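Long-range contacts in pumilio homology domain family member 4 (Saccharomyces cerevisiae, PDB 3BWT), which binds mRNA as a PUF-family protein, through the RNA-binding domain of eight helical Pumilio repeats described here: residues Q65-E69 with R98-L103; T73-I77 with C106-E112; S83-F87 with V116-L120. The contacts are given in a common frame with arbitrary orientation. Residue numbers count along the deposited sequence, not the author numbering.

In the fold
Repeat proteins are held together by equivalent contacts between successive units: here contacts 1 and 2 join Pumilio repeats 2 and 3, while contact 3 packs the start of repeat 3 against the helix that closes it, at the border with repeat 4. Contact 1 pairs helices 60-70 and 96-106 and is partly buried, with leucines on its inner side and a salt-bridge network at its more open margin. Contact 2, also partly buried, is dominated by an arginine-glutamate pair. Contact 3 is buried, apolar around Phe87, and shares helix 110-120 with contact 2. Leu100 and Leu103 carry the packing from contact 1 to contact 3, whereas Cys106 of contact 2 touches the backbone at Leu68 and Glu69.

Contact 1: residues Q65-E69 with R98-L103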
loop_
_atom_site.group_PDB
_atom_site.type_symbol
_atom_site.label_atom_id
_atom_site.label_comp_id
_atom_site.label_asym_id
_atom_site.label_seq_id
_atom_site.Cartn_x
_atom_site.Cartn_y
_atom_site.Cartn_z
ATOM N N GLN A 65 15.119 8.278 16.592
ATOM C CA GLN A 65 15.301 8.243 15.143
ATOM C C GLN A 65 16.616 8.895 14.765
ATOM O O GLN A 65 17.356 8.386 13.922
ATOM C CB GLN A 65 14.172 8.984 14.437
ATOM C CG GLN A 65 12.848 8.265 14.468
ATOM C CD GLN A 65 11.860 8.854 13.504
ATOM O OE1 GLN A 65 12.079 8.848 12.295
ATOM N NE2 GLN A 65 10.756 9.361 14.026
ATOM N N LYS A 66 16.893 10.037 15.384
ATOM C CA LYS A 66 18.109 10.768 15.109
ATOM C C LYS A 66 19.286 9.968 15.664
ATOM O O LYS A 66 20.317 9.811 15.004
ATOM C CB LYS A 66 18.032 12.158 15.730
ATOM C CG LYS A 66 19.189 13.079 15.379
ATOM C CD LYS A 66 19.323 13.278 13.876
ATOM C CE LYS A 66 20.640 13.966 13.527
ATOM N NZ LYS A 66 21.123 13.573 12.173
ATOM N N LEU A 67 19.105 9.440 16.869
ATOM C CA LEU A 67 20.121 8.631 17.537
ATOM C C LEU A 67 20.496 7.428 16.698
ATOM O O LEU A 67 21.669 7.103 16.562
ATOM C CB LEU A 67 19.622 8.160 18.906
ATOM C CG LEU A 67 20.683 7.509 19.790
ATOM C CD1 LEU A 67 21.735 8.519 20.188
ATOM C CD2 LEU A 67 20.061 6.886 21.014
ATOM N N LEU A 68 19.489 6.771 16.132
ATOM C CA LEU A 68 19.722 5.602 15.291
ATOM C C LEU A 68 20.640 5.895 14.086
ATOM O O LEU A 68 21.486 5.075 13.730
ATOM C CB LEU A 68 18.394 4.989 14.843
ATOM C CG LEU A 68 17.609 4.255 15.938
ATOM C CD1 LEU A 68 16.117 4.172 15.604
ATOM C CD2 LEU A 68 18.182 2.876 16.190
ATOM N N GLU A 69 20.484 7.056 13.463
ATOM C CA GLU A 69 21.335 7.395 12.329
ATOM C C GLU A 69 22.782 7.574 12.762
ATOM O O GLU A 69 23.701 7.175 12.057
ATOM C CB GLU A 69 20.864 8.680 11.650
ATOM C CG GLU A 69 19.581 8.548 10.854
ATOM C CD GLU A 69 18.938 9.899 10.571
ATOM O OE1 GLU A 69 19.678 10.898 10.409
ATOM O OE2 GLU A 69 17.693 9.964 10.524
ATOM N N ARG A 98 7.026 5.000 13.860
ATOM C CA ARG A 98 7.947 5.824 13.083
ATOM C C ARG A 98 9.396 5.580 13.509
ATOM O O ARG A 98 10.307 5.516 12.673
ATOM C CB ARG A 98 7.560 7.312 13.125
ATOM C CG ARG A 98 6.580 7.684 12.005
ATOM C CD ARG A 98 6.333 9.178 11.891
ATOM N NE ARG A 98 5.229 9.635 12.736
ATOM C CZ ARG A 98 5.375 10.074 13.984
ATOM N NH1 ARG A 98 6.585 10.109 14.533
ATOM N NH2 ARG A 98 4.315 10.478 14.686
ATOM N N ALA A 99 9.601 5.407 14.808
ATOM C CA ALA A 99 10.924 5.110 15.318
ATOM C C ALA A 99 11.389 3.748 14.811
ATOM O O ALA A 99 12.559 3.558 14.509
ATOM C CB ALA A 99 10.913 5.138 16.822
ATOM N N LEU A 100 10.466 2.798 14.723
ATOM C CA LEU A 100 10.823 1.428 14.370
ATOM C C LEU A 100 11.047 1.279 12.870
ATOM O O LEU A 100 11.789 0.402 12.430
ATOM C CB LEU A 100 9.748 0.459 14.852
ATOM C CG LEU A 100 9.877 -1.030 14.535
ATOM C CD1 LEU A 100 11.256 -1.533 14.840
ATOM C CD2 LEU A 100 8.855 -1.788 15.341
ATOM N N GLN A 101 10.404 2.138 12.086
ATOM C CA GLN A 101 10.667 2.189 10.658
ATOM C C GLN A 101 12.079 2.715 10.412
ATOM O O GLN A 101 12.803 2.201 9.562
ATOM C CB GLN A 101 9.644 3.070 9.951
ATOM C CG GLN A 101 8.236 2.516 9.984
ATOM C CD GLN A 101 7.227 3.420 9.293
ATOM O OE1 GLN A 101 7.406 3.790 8.141
ATOM N NE2 GLN A 101 6.154 3.764 9.996
ATOM N N LYS A 102 12.473 3.732 11.167
ATOM C CA LYS A 102 13.826 4.270 11.059
ATOM C C LYS A 102 14.885 3.235 11.429
ATOM O O LYS A 102 15.913 3.111 10.756
ATOM C CB LYS A 102 13.998 5.503 11.934
ATOM C CG LYS A 102 15.149 6.385 11.486
ATOM C CD LYS A 102 14.796 7.028 10.172
ATOM C CE LYS A 102 15.876 7.954 9.680
ATOM N NZ LYS A 102 15.433 8.580 8.402
ATOM N N LEU A 103 14.635 2.504 12.507
ATOM C CA LEU A 103 15.526 1.430 12.914
ATOM C C LEU A 103 15.774 0.480 11.750
ATOM O O LEU A 103 16.914 0.170 11.417
ATOM C CB LEU A 103 14.934 0.676 14.099
ATOM C CG LEU A 103 15.792 -0.375 14.807
ATOM C CD1 LEU A 103 15.439 -0.434 16.285
ATOM C CD2 LEU A 103 15.620 -1.742 14.168
#
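Equivalent helices of successive repeats can pack almost in parallel, and 65-69 with 98-103 does so: the axes run at 9° to each other and approach to 9.2 Å. Gln65 sets the register, its CA 5.4 Å from the CA of Ala99, and contributes the largest covered area of the first segment. Its CG rests 3.8 Å from the CA of Ala99, where the small alanine lets the backbones come close, and its O lies 3.8 Å from CG of Lys102. The amide end reaches along Arg98, with NE2 3.9 Å from CB of Arg98, but NE2 hydrogen-bonds to Asn61 of its own helix. Lys66 points away from the other helix and enters only indirectly, through NZ, 3.5 Å from OE1 of Glu69; it also forms a salt bridge with Asp33 of helix 22-34. Leu68 directs its CA-to-CB bond at the neighbour: CD1 sits 4.0 Å from CB of Leu103 and 3.8 Å from O of Ala99, making the apolar side of the interface, which continues onto helix 73-83 through Leu79. Glu69 is exposed: its CA-to-CB bond runs sideways, but the carboxylate end comes nearer Lys102, forming a salt bridge, OE2 to NZ 3.4 Å, although the position of this oxygen is not secure. Lys66, Glu69 and Lys102 thus form a salt-bridge network at the margin, on the side away from the leucines. Such side-by-side stacking of the middle helices of consecutive repeats characterises the PUF fold, a right-handed superhelical arc whose concave, RNA-binding face they line.

Contact 2: residues T73-I77 with C106-E112; sequences TEQRI and CIKTDEE
Residues 73-77 are helical; CA atoms pair as Thr73 with Lys108 and Arg76 with Ile107, both at 7.7 Å, and Ile77 with Glu112 at 6.4 Å. Helix 96-106 ends at Cys106, whose O lies over one face of the Arg76 guanidinium, 3.4 Å from NE without a hydrogen bond. Ile107 leaves helical geometry (phi/psi -69/134°). Thr109 N-caps helix 110-120: OG1 accepts from Glu112 N (3.0 Å) and Thr109 N donates to Glu112 OE1 (2.8 Å), a capping box; its CG2 meets Thr73 CG2 at 3.8 Å. Glu112 (chi1 m, chi2 t) forms a two-pronged salt bridge with Arg76 (chi1 t, chi2 t, then turned at chi3 p): Arg76 NE donates to OE2 (2.5 Å, very short) and NH2 to OE1 (3.1 Å). Arg76 NH2 also donates to Thr73 OG1 (3.0 Å). Ile77 CG1 packs on Glu112 CG at 3.7 Å. In this packing of successive PUF repeats, the first turn of helix 73-83 lies against the bend between helices 96-106 and 110-120.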
loop_
_atom_site.group_PDB
_atom_site.type_symbol
_atom_site.label_atom_id
_atom_site.label_comp_id
_atom_site.label_asym_id
_atom_site.label_seq_id
_atom_site.Cartn_x
_atom_site.Cartn_y
_atom_site.Cartn_z
ATOM N N THR A 73 27.445 0.852 14.765
ATOM C CA THR A 73 26.766 -0.420 14.567
ATOM C C THR A 73 26.656 -1.202 15.876
ATOM O O THR A 73 25.638 -1.841 16.144
ATOM C CB THR A 73 27.434 -1.254 13.476
ATOM O OG1 THR A 73 27.058 -0.723 12.199
ATOM C CG2 THR A 73 26.983 -2.699 13.561
ATOM N N GLU A 74 27.695 -1.132 16.701
ATOM C CA GLU A 74 27.665 -1.817 17.977
ATOM C C GLU A 74 26.496 -1.287 18.794
ATOM O O GLU A 74 25.706 -2.055 19.347
ATOM C CB GLU A 74 28.981 -1.635 18.739
ATOM C CG GLU A 74 30.151 -2.453 18.186
ATOM C CD GLU A 74 30.601 -1.976 16.810
ATOM O OE1 GLU A 74 30.910 -0.770 16.667
ATOM O OE2 GLU A 74 30.651 -2.805 15.870
ATOM N N GLN A 75 26.385 0.034 18.864
ATOM C CA GLN A 75 25.348 0.656 19.669
ATOM C C GLN A 75 23.974 0.364 19.087
ATOM O O GLN A 75 23.040 0.016 19.813
ATOM C CB GLN A 75 25.587 2.151 19.757
ATOM C CG GLN A 75 26.744 2.531 20.639
ATOM C CD GLN A 75 27.265 3.920 20.345
ATOM O OE1 GLN A 75 27.223 4.381 19.201
ATOM N NE2 GLN A 75 27.768 4.594 21.371
ATOM N N ARG A 76 23.861 0.485 17.771
ATOM C CA ARG A 76 22.606 0.221 17.099
ATOM C C ARG A 76 22.099 -1.177 17.415
ATOM O O ARG A 76 20.899 -1.378 17.635
ATOM C CB ARG A 76 22.747 0.390 15.590
ATOM C CG ARG A 76 21.411 0.408 14.871
ATOM C CD ARG A 76 21.546 0.803 13.409
ATOM N NE ARG A 76 22.322 -0.183 12.670
ATOM C CZ ARG A 76 23.546 0.027 12.206
ATOM N NH1 ARG A 76 24.128 1.206 12.386
ATOM N NH2 ARG A 76 24.181 -0.940 11.555
ATOM N N ILE A 77 23.009 -2.143 17.439
ATOM C CA ILE A 77 22.632 -3.524 17.719
ATOM C C ILE A 77 22.096 -3.693 19.137
ATOM O O ILE A 77 21.246 -4.554 19.390
ATOM C CB ILE A 77 23.798 -4.494 17.448
ATOM C CG1 ILE A 77 24.190 -4.402 15.973
ATOM C CG2 ILE A 77 23.398 -5.917 17.768
ATOM C CD1 ILE A 77 25.510 -5.021 15.635
ATOM N N CYS A 106 17.874 1.782 9.091
ATOM C CA CYS A 106 19.249 2.011 9.518
ATOM C C CYS A 106 20.117 0.762 9.608
ATOM O O CYS A 106 21.338 0.862 9.601
ATOM C CB CYS A 106 19.275 2.734 10.861
ATOM S SG CYS A 106 18.968 4.482 10.746
ATOM N N ILE A 107 19.501 -0.410 9.701
ATOM C CA ILE A 107 20.280 -1.612 9.955
ATOM C C ILE A 107 21.146 -1.996 8.770
ATOM O O ILE A 107 20.703 -2.000 7.630
ATOM C CB ILE A 107 19.418 -2.807 10.424
ATOM C CG1 ILE A 107 18.437 -3.236 9.336
ATOM C CG2 ILE A 107 18.698 -2.459 11.719
ATOM C CD1 ILE A 107 17.469 -4.305 9.799
ATOM N N LYS A 108 22.398 -2.314 9.065
ATOM C CA LYS A 108 23.356 -2.673 8.043
ATOM C C LYS A 108 23.663 -4.175 8.076
ATOM O O LYS A 108 23.752 -4.809 7.026
ATOM C CB LYS A 108 24.630 -1.821 8.195
ATOM C CG LYS A 108 24.422 -0.319 7.900
ATOM C CD LYS A 108 25.673 0.539 8.173
ATOM C CE LYS A 108 25.938 0.712 9.672
ATOM N NZ LYS A 108 26.836 1.865 10.034
ATOM N N THR A 109 23.800 -4.746 9.272
ATOM C CA THR A 109 24.211 -6.151 9.419
ATOM C C THR A 109 23.072 -7.133 9.177
ATOM O O THR A 109 21.910 -6.749 9.099
ATOM C CB THR A 109 24.800 -6.460 10.828
ATOM O OG1 THR A 109 23.751 -6.444 11.806
ATOM C CG2 THR A 109 25.874 -5.453 11.220
ATOM N N ASP A 110 23.412 -8.411 9.078
ATOM C CA ASP A 110 22.406 -9.436 8.847
ATOM C C ASP A 110 21.950 -10.023 10.173
ATOM O O ASP A 110 20.871 -10.605 10.275
ATOM C CB ASP A 110 22.947 -10.530 7.928
ATOM C CG ASP A 110 23.083 -10.059 6.497
ATOM O OD1 ASP A 110 22.538 -8.978 6.178
ATOM O OD2 ASP A 110 23.715 -10.782 5.691
ATOM N N GLU A 111 22.785 -9.865 11.191
ATOM C CA GLU A 111 22.401 -10.231 12.544
ATOM C C GLU A 111 21.259 -9.326 13.001
ATOM O O GLU A 111 20.334 -9.759 13.693
ATOM C CB GLU A 111 23.603 -10.092 13.479
ATOM C CG GLU A 111 23.265 -9.587 14.872
ATOM C CD GLU A 111 24.498 -9.444 15.745
ATOM O OE1 GLU A 111 25.567 -9.059 15.203
ATOM O OE2 GLU A 111 24.395 -9.723 16.967
ATOM N N GLU A 112 21.349 -8.060 12.603
ATOM C CA GLU A 112 20.331 -7.066 12.893
ATOM C C GLU A 112 19.023 -7.418 12.212
ATOM O O GLU A 112 17.948 -7.162 12.755
ATOM C CB GLU A 112 20.781 -5.697 12.392
ATOM C CG GLU A 112 21.595 -4.893 13.377
ATOM C CD GLU A 112 22.176 -3.644 12.741
ATOM O OE1 GLU A 112 22.994 -3.765 11.801
ATOM O OE2 GLU A 112 21.814 -2.540 13.187
#

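Contact 3: residues S83-F87 with V116-L120; sequences SSPHF and VVDSL
One aromatic residue at the start of a repeat can pack against the helix that ends it. The chain at 83-87 leaves helix 73-83, makes a short 3-10 turn at Ser84 and Pro85, and enters helix 87-92 at Phe87, with His86 at the N-cap position; 116-120 is the regular final part of helix 110-120. In register, the CA atoms of Ser84 and Ser119 lie 5.8 Å apart. Apolar packing dominates and centres on Phe87 (chi1 -88°, chi2 4°), whose CA-to-CB bond points toward the helix. Its CE2 lies 4.1 Å from CG2 of Val116, which sits at the ring edge, its CD2 3.8 Å from CD2 of Leu120 and 3.4 Å from CB of Ser119. The serines touch by a short van der Waals contact, Ser119 OG to Ser84 CB 3.0 Å, and each hydroxyl bonds locally, Ser119 OG with O of Ile115 and Ser84 OG with O of Lys81. Within the turn, His86 N donates to Ser83 O at 2.7 Å. All this is part of the hydrophobic core of a Pumilio repeat. Helix 96-106 adds Leu100 on Phe87 and Leu103 on Val116, and Leu120 passes the packing on to helix 133-143.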
loop_
_atom_site.group_PDB
_atom_site.type_symbol
_atom_site.label_atom_id
_atom_site.label_comp_id
_atom_site.label_asym_id
_atom_site.label_seq_id
_atom_site.Cartn_x
_atom_site.Cartn_y
_atom_site.Cartn_z
ATOM N N SER A 83 14.927 -3.236 22.367
ATOM C CA SER A 83 13.578 -2.919 21.912
ATOM C C SER A 83 12.849 -4.111 21.299
ATOM O O SER A 83 11.623 -4.168 21.351
ATOM C CB SER A 83 13.588 -1.734 20.945
ATOM O OG SER A 83 14.446 -1.973 19.852
ATOM N N SER A 84 13.599 -5.071 20.760
ATOM C CA SER A 84 13.014 -6.152 19.954
ATOM C C SER A 84 11.874 -6.939 20.608
ATOM O O SER A 84 10.929 -7.319 19.928
ATOM C CB SER A 84 14.088 -7.109 19.430
ATOM O OG SER A 84 14.784 -7.739 20.491
ATOM N N PRO A 85 11.962 -7.201 21.918
ATOM C CA PRO A 85 10.869 -7.905 22.601
ATOM C C PRO A 85 9.587 -7.066 22.719
ATOM O O PRO A 85 8.554 -7.567 23.153
ATOM C CB PRO A 85 11.440 -8.159 24.002
ATOM C CG PRO A 85 12.920 -8.047 23.847
ATOM C CD PRO A 85 13.127 -7.011 22.801
ATOM N N HIS A 86 9.652 -5.800 22.339
ATOM C CA HIS A 86 8.513 -4.922 22.517
ATOM C C HIS A 86 8.041 -4.338 21.195
ATOM O O HIS A 86 7.407 -3.289 21.153
ATOM C CB HIS A 86 8.876 -3.821 23.496
ATOM C CG HIS A 86 9.315 -4.340 24.821
ATOM N ND1 HIS A 86 10.642 -4.463 25.169
ATOM C CD2 HIS A 86 8.603 -4.810 25.869
ATOM C CE1 HIS A 86 10.727 -4.967 26.386
ATOM N NE2 HIS A 86 9.504 -5.183 26.833
ATOM N N PHE A 87 8.351 -5.038 20.115
ATOM C CA PHE A 87 8.052 -4.535 18.791
ATOM C C PHE A 87 6.562 -4.342 18.562
ATOM O O PHE A 87 6.166 -3.393 17.898
ATOM C CB PHE A 87 8.668 -5.439 17.726
ATOM C CG PHE A 87 10.071 -5.074 17.382
ATOM C CD1 PHE A 87 10.715 -4.052 18.063
ATOM C CD2 PHE A 87 10.757 -5.754 16.394
ATOM C CE1 PHE A 87 12.019 -3.707 17.753
ATOM C CE2 PHE A 87 12.056 -5.423 16.084
ATOM C CZ PHE A 87 12.694 -4.398 16.764
ATOM N N VAL A 116 15.302 -8.656 13.761
ATOM C CA VAL A 116 14.059 -8.001 13.400
ATOM C C VAL A 116 13.027 -9.002 12.890
ATOM O O VAL A 116 11.907 -9.023 13.383
ATOM C CB VAL A 116 14.272 -6.844 12.403
ATOM C CG1 VAL A 116 12.955 -6.432 11.770
ATOM C CG2 VAL A 116 14.912 -5.655 13.111
ATOM N N VAL A 117 13.389 -9.846 11.927
ATOM C CA VAL A 117 12.434 -10.844 11.441
ATOM C C VAL A 117 11.998 -11.747 12.585
ATOM O O VAL A 117 10.816 -12.030 12.734
ATOM C CB VAL A 117 12.975 -11.707 10.268
ATOM C CG1 VAL A 117 13.743 -10.848 9.273
ATOM C CG2 VAL A 117 13.861 -12.823 10.781
ATOM N N ASP A 118 12.948 -12.184 13.405
ATOM C CA ASP A 118 12.618 -13.064 14.520
ATOM C C ASP A 118 11.591 -12.387 15.421
ATOM O O ASP A 118 10.694 -13.043 15.949
ATOM C CB ASP A 118 13.863 -13.429 15.331
ATOM C CG ASP A 118 14.742 -14.464 14.645
ATOM O OD1 ASP A 118 14.457 -14.837 13.481
ATOM O OD2 ASP A 118 15.730 -14.902 15.282
ATOM N N SER A 119 11.723 -11.072 15.579
ATOM C CA SER A 119 10.900 -10.319 16.518
ATOM C C SER A 119 9.530 -9.985 15.965
ATOM O O SER A 119 8.574 -9.869 16.723
ATOM C CB SER A 119 11.590 -9.022 16.929
ATOM O OG SER A 119 12.543 -9.248 17.944
ATOM N N LEU A 120 9.441 -9.814 14.648
ATOM C CA LEU A 120 8.186 -9.448 14.005
ATOM C C LEU A 120 7.381 -10.659 13.579
ATOM O O LEU A 120 6.166 -10.664 13.684
ATOM C CB LEU A 120 8.449 -8.560 12.791
ATOM C CG LEU A 120 8.969 -7.163 13.124
ATOM C CD1 LEU A 120 9.371 -6.389 11.874
ATOM C CD2 LEU A 120 7.913 -6.409 13.924
#